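Long-range contact in quinone oxidoreductase 1 (PDB 1QOR), which catalyses the NADPH-dependent one-electron reduction of quinones to 1,4-benzosemiquinones as a homodimer of the zinc-containing alcohol dehydrogenase family: residues I5-H10 against S59-E64. Residues are numbered along the deposited sequence; the frame is centred on the assembly and turned at random.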
loop_
_atom_site.group_PDB
_atom_site.type_symbol
_atom_site.label_atom_id
_atom_site.label_comp_id
_atom_site.label_asym_id
_atom_site.label_seq_id
_atom_site.Cartn_x
_atom_site.Cartn_y
_atom_site.Cartn_z
ATOM N N ILE A 5 -22.668 1.765 29.891
ATOM C CA ILE A 5 -21.806 2.925 30.027
ATOM C C ILE A 5 -22.126 3.785 28.822
ATOM O O ILE A 5 -22.399 3.267 27.728
ATOM C CB ILE A 5 -20.300 2.553 29.963
ATOM C CG1 ILE A 5 -19.890 1.740 31.192
ATOM C CG2 ILE A 5 -19.451 3.798 29.849
ATOM C CD1 ILE A 5 -20.067 2.471 32.512
ATOM N N GLU A 6 -22.145 5.093 29.018
ATOM C CA GLU A 6 -22.378 5.969 27.890
ATOM C C GLU A 6 -21.697 7.294 28.070
ATOM O O GLU A 6 -21.202 7.600 29.154
ATOM C CB GLU A 6 -23.864 6.115 27.582
ATOM C CG GLU A 6 -24.661 6.832 28.610
ATOM C CD GLU A 6 -26.087 7.054 28.135
ATOM O OE1 GLU A 6 -26.741 6.046 27.730
ATOM O OE2 GLU A 6 -26.531 8.230 28.169
ATOM N N PHE A 7 -21.499 7.984 26.956
ATOM C CA PHE A 7 -20.864 9.293 26.989
ATOM C C PHE A 7 -21.712 10.238 26.111
ATOM O O PHE A 7 -22.321 9.818 25.130
ATOM C CB PHE A 7 -19.355 9.227 26.603
ATOM C CG PHE A 7 -19.089 8.806 25.182
ATOM C CD1 PHE A 7 -19.137 7.458 24.809
ATOM C CD2 PHE A 7 -18.784 9.761 24.205
ATOM C CE1 PHE A 7 -18.884 7.067 23.470
ATOM C CE2 PHE A 7 -18.533 9.396 22.877
ATOM C CZ PHE A 7 -18.585 8.039 22.510
ATOM N N HIS A 8 -21.846 11.473 26.580
ATOM C CA HIS A 8 -22.649 12.521 25.951
ATOM C C HIS A 8 -21.782 13.547 25.221
ATOM O O HIS A 8 -22.312 14.425 24.527
ATOM C CB HIS A 8 -23.489 13.247 27.035
ATOM C CG HIS A 8 -24.555 12.391 27.664
ATOM N ND1 HIS A 8 -25.825 12.860 27.937
ATOM C CD2 HIS A 8 -24.542 11.095 28.070
ATOM C CE1 HIS A 8 -26.547 11.894 28.485
ATOM N NE2 HIS A 8 -25.791 10.813 28.576
ATOM N N LYS A 9 -20.464 13.440 25.382
ATOM C CA LYS A 9 -19.536 14.369 24.750
ATOM C C LYS A 9 -18.187 13.693 24.634
ATOM O O LYS A 9 -17.886 12.791 25.422
ATOM C CB LYS A 9 -19.361 15.624 25.616
ATOM C CG LYS A 9 -18.958 15.305 27.053
ATOM C CD LYS A 9 -18.694 16.532 27.889
ATOM C CE LYS A 9 -17.614 17.371 27.235
ATOM N NZ LYS A 9 -16.949 18.342 28.199
ATOM N N HIS A 10 -17.369 14.133 23.687
ATOM C CA HIS A 10 -16.046 13.575 23.543
ATOM C C HIS A 10 -15.054 14.112 24.552
ATOM O O HIS A 10 -15.150 15.258 24.984
ATOM C CB HIS A 10 -15.536 13.775 22.141
ATOM C CG HIS A 10 -16.168 12.840 21.176
ATOM N ND1 HIS A 10 -16.821 13.264 20.043
ATOM C CD2 HIS A 10 -16.357 11.503 21.242
ATOM C CE1 HIS A 10 -17.399 12.231 19.455
ATOM N NE2 HIS A 10 -17.131 11.149 20.163
ATOM N N SER A 59 -23.800 8.181 23.372
ATOM C CA SER A 59 -23.469 6.909 22.754
ATOM C C SER A 59 -22.954 5.920 23.757
ATOM O O SER A 59 -22.421 6.306 24.818
ATOM C CB SER A 59 -22.406 7.130 21.680
ATOM O OG SER A 59 -22.063 5.919 21.036
ATOM N N GLY A 60 -23.204 4.646 23.461
ATOM C CA GLY A 60 -22.659 3.570 24.269
ATOM C C GLY A 60 -21.239 3.318 23.706
ATOM O O GLY A 60 -20.785 4.034 22.789
ATOM N N LEU A 61 -20.574 2.260 24.172
ATOM C CA LEU A 61 -19.208 1.943 23.752
ATOM C C LEU A 61 -18.963 0.421 23.700
ATOM O O LEU A 61 -19.712 -0.360 24.291
ATOM C CB LEU A 61 -18.247 2.529 24.783
ATOM C CG LEU A 61 -17.211 3.594 24.445
ATOM C CD1 LEU A 61 -16.038 3.479 25.383
ATOM C CD2 LEU A 61 -16.765 3.449 23.016
ATOM N N GLY A 62 -17.893 0.010 23.017
ATOM C CA GLY A 62 -17.543 -1.398 22.967
ATOM C C GLY A 62 -18.339 -2.224 21.996
ATOM O O GLY A 62 -19.536 -1.989 21.814
ATOM N N THR A 63 -17.661 -3.116 21.278
ATOM C CA THR A 63 -18.319 -3.999 20.334
ATOM C C THR A 63 -17.985 -5.461 20.638
ATOM O O THR A 63 -18.342 -6.332 19.833
ATOM C CB THR A 63 -17.863 -3.754 18.893
ATOM O OG1 THR A 63 -16.463 -4.051 18.783
ATOM C CG2 THR A 63 -18.125 -2.325 18.497
ATOM N N GLU A 64 -17.330 -5.731 21.780
ATOM C CA GLU A 64 -16.919 -7.109 22.129
ATOM C C GLU A 64 -17.380 -7.604 23.491
ATOM O O GLU A 64 -17.167 -6.941 24.496
ATOM C CB GLU A 64 -15.392 -7.230 22.105
ATOM C CG GLU A 64 -14.891 -8.660 22.263
ATOM C CD GLU A 64 -13.365 -8.762 22.459
ATOM O OE1 GLU A 64 -12.700 -7.775 22.847
ATOM O OE2 GLU A 64 -12.818 -9.853 22.207
HETATM O O HOH W 1 -22.452 1.041 26.283
#
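Ser-59 pairs with Phe-7 through both of its backbone polar atoms: its N gives a hydrogen bond to Phe-7 O (2.8 Å), and its O receives one from Phe-7 N (2.9 Å). That carbonyl oxygen is also approached by Glu-6 CA at 3.1 Å in a bent CA-H...O contact. The Ser-59 OG, anti to the backbone N and beside the carbonyl carbon (chi1 -179°), donates to Gly-60 O in the carbonyl plane, on a lone pair, while CB of Ser-59 rests 4.0 Å from both CE1 and CZ of Phe-7. The two backbone bonds between Phe-7 and Ser-59 form a single antiparallel bridge, a hydrogen-bonded pair, which ties the chain at the N-terminal strand 3-6 to the loop between helix 42-49 and strand 65-72 of the GroES-like domain. At Gly-60, CA sends a C-H toward Ile-5 O, and the carbonyl oxygen lies 3.6 Å from Phe-7 CE1. Farther along, direct pairing gives way to water: one molecule donates to Ile-5 O and accepts from Leu-61 N. Leu-61 brings CG to within 4.0 Å of Phe-7 CE1, and both side chains also touch Ile-47 of helix 42-49, with Leu-61 reaching the NADP(+)-binding residue Asp-44 as well.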